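Local coordinates for fucolectin-related protein (Streptococcus pneumoniae, PDB 2J22) that probably binds fucose, serving as the carbohydrate-binding module through which a pneumococcal virulence factor recognises blood group antigens, at residues R22-D27 with T50-D55; P57-I62 with R127-S132; N41-H46 with R78-I83. One frame throughout, in Å; residues are numbered along the deposited sequence.

Contact 1 of 3, residues R22-D27 with T50-D55; sequences RQSSTD and THTKED
Thr26 passes Thr52 with their CA atoms 4.3 Å apart, the two segments heading 94° apart where strand 20-23 leaves its sheet. The crossing belongs to the loop end of a galactose-binding-type beta-sandwich, the fold of F-type lectins. At the crossing the amide of Asp27 donates to His51 O (N-O 2.8 Å, 164° at the hydrogen), arriving from above the carbonyl plane. CA-H...O contacts flank it, from Thr26 CA to the same His51 oxygen and from Thr52 CA to Ser25 O.

Asp55 gathers the two serines. Its OD2 accepts from Ser24 OG, at 2.7 Å on the anti side of the carboxylate, and from Ser25 OG in a very short bond of 2.5 Å. Ser25 carries OG between its own backbone N and carbonyl carbon (chi1 61°), from where the hydroxyl also accepts from the amide of Lys53, OG to N 2.9 Å. Ser24 OG takes a further bond from the amide of Trp59, which ties the turn back to strand 59-64.

Farther along, Lys53 lies across Asp27 at about a right angle. Its NZ donates to Thr26 O at 3.0 Å and makes only a long salt bridge with Asp27 OD1, 3.8 Å away. A water donates to both Asp27 OD2 and Thr52 O, while His51 ND1 donates to that same Thr52 oxygen in the plane of its ring.

Gln23 reaches over Thr50 and Thr52 from the end of the strand. Its NE2 donates to Thr26 OG1 and also bonds Gly30 O. Thr50 OG1 has the amide of Leu139 as a partner, and a second water bridges this hydroxyl to Gln23 OE1, 2.5 Å from the water oxygen.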
loop_
_atom_site.group_PDB
_atom_site.type_symbol
_atom_site.label_atom_id
_atom_site.label_comp_id
_atom_site.label_asym_id
_atom_site.label_seq_id
_atom_site.Cartn_x
_atom_site.Cartn_y
_atom_site.Cartn_z
ATOM N N ARG A 22 5.210 -7.779 -2.082
ATOM C CA ARG A 22 6.363 -7.563 -2.929
ATOM C C ARG A 22 6.340 -6.135 -3.520
ATOM O O ARG A 22 5.327 -5.440 -3.435
ATOM C CB ARG A 22 6.438 -8.644 -4.036
ATOM C CG ARG A 22 5.408 -8.473 -5.091
ATOM C CD ARG A 22 5.223 -9.678 -5.991
ATOM N NE ARG A 22 4.164 -9.373 -6.959
ATOM C CZ ARG A 22 4.398 -9.276 -8.255
ATOM N NH1 ARG A 22 5.634 -9.475 -8.708
ATOM N NH2 ARG A 22 3.425 -8.990 -9.094
ATOM N N GLN A 23 7.432 -5.717 -4.146
ATOM C CA GLN A 23 7.449 -4.364 -4.704
ATOM C C GLN A 23 8.439 -4.303 -5.850
ATOM O O GLN A 23 9.202 -5.242 -6.066
ATOM C CB GLN A 23 7.730 -3.303 -3.588
ATOM C CG GLN A 23 9.078 -3.426 -2.816
ATOM C CD GLN A 23 9.187 -2.532 -1.545
ATOM O OE1 GLN A 23 8.210 -1.840 -1.129
ATOM N NE2 GLN A 23 10.353 -2.480 -0.985
ATOM N N SER A 24 8.408 -3.214 -6.588
ATOM C CA SER A 24 9.166 -3.025 -7.805
ATOM C C SER A 24 10.667 -3.150 -7.530
ATOM O O SER A 24 11.382 -3.744 -8.342
ATOM C CB SER A 24 8.815 -1.678 -8.414
ATOM O OG SER A 24 9.106 -0.655 -7.461
ATOM N N SER A 25 11.150 -2.612 -6.399
ATOM C CA SER A 25 12.553 -2.815 -6.032
ATOM C C SER A 25 12.709 -2.404 -4.563
ATOM O O SER A 25 11.790 -1.913 -3.957
ATOM C CB SER A 25 13.512 -1.987 -6.916
ATOM O OG SER A 25 13.240 -0.595 -6.755
ATOM N N THR A 26 13.886 -2.539 -3.992
ATOM C CA THR A 26 14.013 -2.156 -2.580
ATOM C C THR A 26 15.258 -1.311 -2.390
ATOM O O THR A 26 16.343 -1.634 -2.952
ATOM C CB THR A 26 14.119 -3.435 -1.751
ATOM O OG1 THR A 26 12.892 -4.191 -1.836
ATOM C CG2 THR A 26 14.338 -3.136 -0.267
ATOM N N ASP A 27 15.124 -0.230 -1.625
ATOM C CA ASP A 27 16.287 0.602 -1.311
ATOM C C ASP A 27 16.287 0.863 0.192
ATOM O O ASP A 27 15.241 0.835 0.816
ATOM C CB ASP A 27 16.183 1.895 -2.080
ATOM C CG ASP A 27 17.499 2.340 -2.693
ATOM O OD1 ASP A 27 18.500 1.627 -2.558
ATOM O OD2 ASP A 27 17.606 3.415 -3.326
ATOM N N THR A 50 8.510 1.100 4.038
ATOM C CA THR A 50 9.031 0.512 2.799
ATOM C C THR A 50 9.775 1.636 1.998
ATOM O O THR A 50 9.614 2.851 2.261
ATOM C CB THR A 50 7.875 -0.092 1.907
ATOM O OG1 THR A 50 7.145 0.979 1.314
ATOM C CG2 THR A 50 6.787 -0.954 2.727
ATOM N N HIS A 51 10.542 1.236 1.001
ATOM C CA HIS A 51 11.321 2.134 0.137
ATOM C C HIS A 51 11.715 1.420 -1.135
ATOM O O HIS A 51 12.401 0.370 -1.067
ATOM C CB HIS A 51 12.582 2.659 0.860
ATOM C CG HIS A 51 13.025 4.023 0.389
ATOM N ND1 HIS A 51 13.141 4.363 -0.940
ATOM C CD2 HIS A 51 13.365 5.129 1.088
ATOM C CE1 HIS A 51 13.562 5.616 -1.043
ATOM N NE2 HIS A 51 13.691 6.109 0.177
ATOM N N THR A 52 11.212 1.878 -2.272
ATOM C CA THR A 52 11.715 1.382 -3.555
ATOM C C THR A 52 12.905 2.202 -4.010
ATOM O O THR A 52 13.183 3.296 -3.480
ATOM C CB THR A 52 10.589 1.335 -4.654
ATOM O OG1 THR A 52 10.230 2.680 -4.995
ATOM C CG2 THR A 52 9.216 0.738 -4.079
ATOM N N LYS A 53 13.621 1.686 -5.011
ATOM C CA LYS A 53 14.457 2.513 -5.846
ATOM C C LYS A 53 13.658 3.522 -6.658
ATOM O O LYS A 53 12.432 3.543 -6.616
ATOM C CB LYS A 53 15.289 1.659 -6.767
ATOM C CG LYS A 53 16.369 0.894 -5.976
ATOM C CD LYS A 53 16.956 -0.217 -6.824
ATOM C CE LYS A 53 18.371 -0.566 -6.447
ATOM N NZ LYS A 53 18.448 -1.166 -5.096
ATOM N N GLU A 54 14.364 4.273 -7.499
ATOM C CA GLU A 54 13.701 5.325 -8.259
ATOM C C GLU A 54 13.098 4.741 -9.554
ATOM O O GLU A 54 13.617 4.931 -10.663
ATOM C CB GLU A 54 14.681 6.425 -8.566
ATOM C CG GLU A 54 15.189 7.186 -7.339
ATOM C CD GLU A 54 16.408 8.003 -7.724
ATOM O OE1 GLU A 54 17.510 7.433 -7.912
ATOM O OE2 GLU A 54 16.247 9.203 -7.941
ATOM N N ASP A 55 12.021 3.988 -9.412
ATOM C CA ASP A 55 11.590 3.099 -10.511
ATOM C C ASP A 55 10.620 3.786 -11.471
ATOM O O ASP A 55 10.124 4.902 -11.186
ATOM C CB ASP A 55 10.903 1.823 -9.957
ATOM C CG ASP A 55 11.854 0.889 -9.296
ATOM O OD1 ASP A 55 13.051 0.793 -9.701
ATOM O OD2 ASP A 55 11.506 0.200 -8.344
HETATM O O HOH W 1 7.169 0.468 -1.286
HETATM O O HOH W 2 15.363 5.072 -3.753
#

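Contact 2 of 3, residues P57-I62 with R127-S132; sequences PSWWEI and RISLRS
The indole of Trp59 carries the guanidinium of Arg127 flat over one face, the planes 13° apart and CZ 3.7 Å from the centroid of the six-membered ring, a stacked cation-pi pair. NH2 sits nearest CE2 and NE1, offset toward the rim, while Trp59 CD2 lies over the centre of the guanidinium. A bend at chi2 (125°) turns CD of Arg127 out of an extended course. At the guanidinium edge is the Glu61 carboxylate, in a salt bridge from NH1 to OE2 whose exact geometry is doubtful; Glu61 OE1 pairs with Arg22 of strand 20-23.

Trp60 points to the other face of the sheet. Its CE3 meets Ile128 CD1 at 4.2 Å, and both side chains pack on Leu139 and Val142, while NE1 is hydrogen-bonded to Ser32 O.

Three backbone hydrogen bonds join the strands: Leu130 N to Ser58 O, 3.0 Å, and the reciprocal pair Trp60 N to Ile128 O and Ile128 N to Trp60 O, 2.9 and 2.8 Å. Ahead of strand 59-64, Pro57 CB touches Leu130 O. This is regular antiparallel pairing of inner strands in one sheet of the beta-sandwich, Trp60 and Ile128 facing the opposing sheet.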
loop_
_atom_site.group_PDB
_atom_site.type_symbol
_atom_site.label_atom_id
_atom_site.label_comp_id
_atom_site.label_asym_id
_atom_site.label_seq_id
_atom_site.Cartn_x
_atom_site.Cartn_y
_atom_site.Cartn_z
ATOM N N PRO A 57 7.179 2.658 -13.335
ATOM C CA PRO A 57 6.976 3.261 -12.013
ATOM C C PRO A 57 7.458 2.438 -10.826
ATOM O O PRO A 57 7.649 1.221 -10.910
ATOM C CB PRO A 57 5.429 3.312 -11.928
ATOM C CG PRO A 57 4.989 2.088 -12.698
ATOM C CD PRO A 57 5.987 1.892 -13.793
ATOM N N SER A 58 7.551 3.098 -9.673
ATOM C CA SER A 58 7.543 2.413 -8.389
ATOM C C SER A 58 6.157 1.904 -7.993
ATOM O O SER A 58 5.157 2.612 -8.132
ATOM C CB SER A 58 8.091 3.317 -7.265
ATOM O OG SER A 58 9.335 3.904 -7.643
ATOM N N TRP A 59 6.099 0.675 -7.457
ATOM C CA TRP A 59 4.841 0.132 -7.007
ATOM C C TRP A 59 5.104 -0.857 -5.850
ATOM O O TRP A 59 6.217 -1.281 -5.621
ATOM C CB TRP A 59 4.061 -0.526 -8.189
ATOM C CG TRP A 59 4.885 -1.614 -8.909
ATOM C CD1 TRP A 59 5.562 -1.477 -10.073
ATOM C CD2 TRP A 59 5.075 -2.970 -8.493
ATOM N NE1 TRP A 59 6.195 -2.657 -10.405
ATOM C CE2 TRP A 59 5.912 -3.591 -9.445
ATOM C CE3 TRP A 59 4.626 -3.733 -7.393
ATOM C CZ2 TRP A 59 6.341 -4.927 -9.322
ATOM C CZ3 TRP A 59 5.037 -5.056 -7.260
ATOM C CH2 TRP A 59 5.884 -5.653 -8.244
ATOM N N TRP A 60 4.036 -1.210 -5.164
ATOM C CA TRP A 60 4.035 -2.171 -4.070
ATOM C C TRP A 60 2.734 -2.977 -4.111
ATOM O O TRP A 60 1.662 -2.477 -4.497
ATOM C CB TRP A 60 4.209 -1.421 -2.727
ATOM C CG TRP A 60 3.983 -2.209 -1.464
ATOM C CD1 TRP A 60 4.933 -2.553 -0.560
ATOM C CD2 TRP A 60 2.729 -2.573 -0.894
ATOM N NE1 TRP A 60 4.346 -3.159 0.516
ATOM C CE2 TRP A 60 2.997 -3.160 0.350
ATOM C CE3 TRP A 60 1.381 -2.413 -1.293
ATOM C CZ2 TRP A 60 2.000 -3.708 1.166
ATOM C CZ3 TRP A 60 0.367 -2.910 -0.467
ATOM C CH2 TRP A 60 0.689 -3.570 0.748
ATOM N N GLU A 61 2.814 -4.242 -3.720
ATOM C CA GLU A 61 1.667 -5.133 -3.836
ATOM C C GLU A 61 1.541 -6.081 -2.664
ATOM O O GLU A 61 2.567 -6.530 -2.099
ATOM C CB GLU A 61 1.860 -6.018 -5.060
ATOM C CG GLU A 61 0.605 -6.633 -5.598
ATOM C CD GLU A 61 0.908 -7.189 -6.943
ATOM O OE1 GLU A 61 1.514 -8.293 -6.995
ATOM O OE2 GLU A 61 0.614 -6.482 -7.906
ATOM N N ILE A 62 0.291 -6.428 -2.344
ATOM C CA ILE A 62 -0.030 -7.380 -1.273
ATOM C C ILE A 62 -0.963 -8.455 -1.843
ATOM O O ILE A 62 -1.899 -8.144 -2.589
ATOM C CB ILE A 62 -0.658 -6.689 -0.061
ATOM C CG1 ILE A 62 -0.880 -7.712 1.071
ATOM C CG2 ILE A 62 -1.969 -5.937 -0.477
ATOM C CD1 ILE A 62 -1.378 -7.132 2.358
ATOM N N ARG A 127 -2.461 -3.377 -5.272
ATOM C CA ARG A 127 -1.256 -2.750 -5.798
ATOM C C ARG A 127 -1.372 -1.255 -5.584
ATOM O O ARG A 127 -2.453 -0.651 -5.820
ATOM C CB ARG A 127 -1.200 -2.968 -7.266
ATOM C CG ARG A 127 0.129 -2.600 -7.936
ATOM C CD ARG A 127 0.599 -3.850 -8.681
ATOM N NE ARG A 127 1.397 -3.449 -9.728
ATOM C CZ ARG A 127 2.367 -4.155 -10.277
ATOM N NH1 ARG A 127 2.677 -5.394 -9.899
ATOM N NH2 ARG A 127 3.010 -3.579 -11.239
ATOM N N ILE A 128 -0.301 -0.638 -5.106
ATOM C CA ILE A 128 -0.292 0.824 -5.054
ATOM C C ILE A 128 0.838 1.186 -6.047
ATOM O O ILE A 128 1.941 0.661 -5.903
ATOM C CB ILE A 128 0.048 1.284 -3.616
ATOM C CG1 ILE A 128 -1.092 0.953 -2.627
ATOM C CG2 ILE A 128 0.352 2.813 -3.648
ATOM C CD1 ILE A 128 -0.758 1.221 -1.171
ATOM N N SER A 129 0.592 2.049 -7.039
ATOM C CA SER A 129 1.569 2.322 -8.104
ATOM C C SER A 129 1.588 3.806 -8.381
ATOM O O SER A 129 0.516 4.393 -8.740
ATOM C CB SER A 129 1.188 1.557 -9.413
ATOM O OG SER A 129 2.223 1.581 -10.420
ATOM N N LEU A 130 2.789 4.410 -8.310
ATOM C CA LEU A 130 2.929 5.866 -8.517
ATOM C C LEU A 130 2.789 6.183 -10.033
ATOM O O LEU A 130 3.221 5.374 -10.856
ATOM C CB LEU A 130 4.312 6.299 -8.007
ATOM C CG LEU A 130 4.597 6.092 -6.503
ATOM C CD1 LEU A 130 6.003 6.650 -6.096
ATOM C CD2 LEU A 130 3.563 6.737 -5.603
ATOM N N ARG A 131 2.132 7.294 -10.395
ATOM C CA ARG A 131 2.006 7.658 -11.809
ATOM C C ARG A 131 3.131 8.582 -12.345
ATOM O O ARG A 131 3.314 8.696 -13.552
ATOM C CB ARG A 131 0.620 8.248 -12.126
ATOM C CG ARG A 131 -0.479 7.206 -12.185
ATOM C CD ARG A 131 -0.294 6.080 -13.253
ATOM N NE ARG A 131 -0.799 6.421 -14.600
ATOM C CZ ARG A 131 -2.093 6.631 -14.892
ATOM N NH1 ARG A 131 -3.024 6.528 -13.937
ATOM N NH2 ARG A 131 -2.462 6.945 -16.140
ATOM N N SER A 132 3.895 9.206 -11.441
ATOM C CA SER A 132 5.160 9.871 -11.789
ATOM C C SER A 132 6.339 8.947 -11.710
ATOM O O SER A 132 6.707 8.475 -10.601
ATOM C CB SER A 132 5.411 11.117 -10.904
ATOM O OG SER A 132 4.208 11.881 -10.775
HETATM O O HOH W 3 7.624 6.115 -9.576
#

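Contact 3 of 3, residues N41-H46 with R78-I83; sequences NGDYGH and RTDAEI
Two hydrogen bonds join Gly42 and Tyr44 to the turn that follows strand 67-77. The amide of Thr79 donates to Gly42 O, N to O 2.9 Å, from above the carbonyl plane. The amide of Tyr44 donates to Asp80 OD1 at 2.8 Å, coming from above the carboxylate plane. A water also accepts from the Gly42 amide and hydrogen-bonds Thr79 OG1. The Tyr44 hydroxyl is hydrogen-bonded to Tyr28 O.

The charged pairing lies within the turn. Arg78 grips Asp80 side-on with two nitrogens, NE to OD1 and NH2 to OD2, each 2.9 Å and each on the syn side of its oxygen. CG of Arg78 stands anti to the backbone N (chi1 -171°), and the chain runs extended from there to NE. OD1 accepts from two donors, Tyr44 N and Arg78 NE, which reach it from opposite faces of the carboxylate; with the second bond at OD2 this should hold the group's rotation. Across the contact, Asp43 OD1 and Asp80 OD1 are like charges 4.4 Å apart, their carboxylates turned 79° to each other.

His51, Arg78, Asp80 and Arg85 have the spacing of the fucose-binding motif of F-type lectins, in which the histidine and the two arginines hold the sugar, consistent with Arg78 taking part in fucose binding, as in those lectins, and with Asp80 orienting it from the second shell.

The loop has its own polar bracing. Asn41 OD1 accepts from the amide of Asp43 in an Asx turn, and His46 ND1 donates to Asp43 OD2 (2.8 Å) nearly in the plane of the histidine ring.

Van der Waals contact is slight. Tyr44 CD1 lies over one face of the Arg78 guanidinium, toward its rim and 4.2 Å above the plane, with Ala81 C over the opposite face. Tyr44 CB is 3.9 Å from Arg78 NE.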
loop_
_atom_site.group_PDB
_atom_site.type_symbol
_atom_site.label_atom_id
_atom_site.label_comp_id
_atom_site.label_asym_id
_atom_site.label_seq_id
_atom_site.Cartn_x
_atom_site.Cartn_y
_atom_site.Cartn_z
ATOM N N ASN A 41 4.253 3.601 12.579
ATOM C CA ASN A 41 5.246 4.703 12.689
ATOM C C ASN A 41 5.817 5.056 11.281
ATOM O O ASN A 41 6.380 4.180 10.549
ATOM C CB ASN A 41 6.379 4.288 13.682
ATOM C CG ASN A 41 7.256 5.465 14.095
ATOM O OD1 ASN A 41 7.436 6.411 13.332
ATOM N ND2 ASN A 41 7.744 5.437 15.329
ATOM N N GLY A 42 5.664 6.304 10.859
ATOM C CA GLY A 42 6.185 6.706 9.557
ATOM C C GLY A 42 7.566 7.350 9.570
ATOM O O GLY A 42 8.017 7.849 8.557
ATOM N N ASP A 43 8.245 7.328 10.730
ATOM C CA ASP A 43 9.584 7.877 10.828
ATOM C C ASP A 43 10.501 6.864 10.216
ATOM O O ASP A 43 10.591 5.777 10.766
ATOM C CB ASP A 43 9.994 8.080 12.282
ATOM C CG ASP A 43 11.433 8.488 12.390
ATOM O OD1 ASP A 43 11.748 9.531 11.838
ATOM O OD2 ASP A 43 12.343 7.784 12.906
ATOM N N TYR A 44 11.191 7.175 9.111
ATOM C CA TYR A 44 11.980 6.103 8.423
ATOM C C TYR A 44 12.927 5.292 9.364
ATOM O O TYR A 44 13.111 4.066 9.187
ATOM C CB TYR A 44 12.763 6.625 7.155
ATOM C CG TYR A 44 13.077 5.491 6.236
ATOM C CD1 TYR A 44 12.137 5.006 5.341
ATOM C CD2 TYR A 44 14.266 4.796 6.373
ATOM C CE1 TYR A 44 12.431 3.861 4.539
ATOM C CE2 TYR A 44 14.559 3.697 5.556
ATOM C CZ TYR A 44 13.617 3.241 4.652
ATOM O OH TYR A 44 13.914 2.072 3.915
ATOM N N GLY A 45 13.547 5.943 10.363
ATOM C CA GLY A 45 14.591 5.275 11.135
ATOM C C GLY A 45 14.042 4.426 12.245
ATOM O O GLY A 45 14.784 3.804 13.004
ATOM N N HIS A 46 12.721 4.427 12.367
ATOM C CA HIS A 46 12.044 3.448 13.197
ATOM C C HIS A 46 11.830 2.112 12.472
ATOM O O HIS A 46 11.237 1.187 13.025
ATOM C CB HIS A 46 10.780 4.011 13.839
ATOM C CG HIS A 46 11.073 4.807 15.085
ATOM N ND1 HIS A 46 11.563 6.096 15.054
ATOM C CD2 HIS A 46 11.007 4.462 16.391
ATOM C CE1 HIS A 46 11.749 6.527 16.287
ATOM N NE2 HIS A 46 11.432 5.546 17.120
ATOM N N ARG A 78 4.902 7.662 4.866
ATOM C CA ARG A 78 6.105 8.136 5.525
ATOM C C ARG A 78 5.821 9.540 6.115
ATOM O O ARG A 78 4.974 10.270 5.586
ATOM C CB ARG A 78 7.228 8.280 4.479
ATOM C CG ARG A 78 8.644 8.578 5.084
ATOM C CD ARG A 78 9.780 8.612 4.040
ATOM N NE ARG A 78 11.032 9.052 4.687
ATOM C CZ ARG A 78 12.159 9.231 4.014
ATOM N NH1 ARG A 78 12.170 9.040 2.693
ATOM N NH2 ARG A 78 13.254 9.651 4.635
ATOM N N THR A 79 6.483 9.874 7.217
ATOM C CA THR A 79 6.258 11.158 7.910
ATOM C C THR A 79 7.541 11.985 8.195
ATOM O O THR A 79 7.454 13.177 8.405
ATOM C CB THR A 79 5.458 10.951 9.259
ATOM O OG1 THR A 79 6.223 10.154 10.159
ATOM C CG2 THR A 79 4.152 10.169 9.069
ATOM N N ASP A 80 8.728 11.398 8.208
ATOM C CA ASP A 80 9.908 12.182 8.621
ATOM C C ASP A 80 10.430 13.155 7.547
ATOM O O ASP A 80 10.891 14.232 7.879
ATOM C CB ASP A 80 11.032 11.261 9.068
ATOM C CG ASP A 80 11.553 10.396 7.918
ATOM O OD1 ASP A 80 10.837 9.457 7.506
ATOM O OD2 ASP A 80 12.621 10.602 7.335
ATOM N N ALA A 81 10.332 12.771 6.267
ATOM C CA ALA A 81 10.855 13.528 5.130
ATOM C C ALA A 81 10.188 12.993 3.838
ATOM O O ALA A 81 9.540 11.948 3.862
ATOM C CB ALA A 81 12.393 13.365 5.039
ATOM N N GLU A 82 10.348 13.721 2.734
ATOM C CA GLU A 82 9.861 13.296 1.399
ATOM C C GLU A 82 8.413 12.812 1.389
ATOM O O GLU A 82 8.074 11.894 0.628
ATOM C CB GLU A 82 10.748 12.195 0.835
ATOM C CG GLU A 82 12.228 12.528 0.863
ATOM C CD GLU A 82 12.559 13.672 -0.078
ATOM O OE1 GLU A 82 11.636 14.226 -0.728
ATOM O OE2 GLU A 82 13.754 13.994 -0.158
ATOM N N ILE A 83 7.548 13.423 2.208
ATOM C CA ILE A 83 6.178 12.895 2.351
ATOM C C ILE A 83 5.378 13.081 1.049
ATOM O O ILE A 83 4.388 12.368 0.798
ATOM C CB ILE A 83 5.418 13.505 3.560
ATOM C CG1 ILE A 83 5.042 14.970 3.282
ATOM C CG2 ILE A 83 6.189 13.338 4.886
ATOM C CD1 ILE A 83 4.148 15.546 4.340
HETATM O O HOH W 4 4.868 8.764 12.296
#

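Overall arrangement
From the N terminus, strand 20-23 ends within residues 22-27, and contact 1 closes the long loop from there to 50-55. Residues 41-46 lie inside that loop but pair with 78-83, beyond strand 67-77, so contact 3 crosses contact 1; Tyr44 OH packs against His51 CB where they meet. Contact 2 opens only after contact 1 has closed, pairing strand 59-64 with strand 125-130; in sequence it too crosses contact 3, but the two do not touch, their nearest atoms lying about 9 Å apart. Contacts 1 and 2 meet where strand 20-23 borders strand 59-64 in one sheet, whereas contact 3 joins the calcium-bearing loop to the turn that begins with Arg78, one of the arginines of the presumed fucose site.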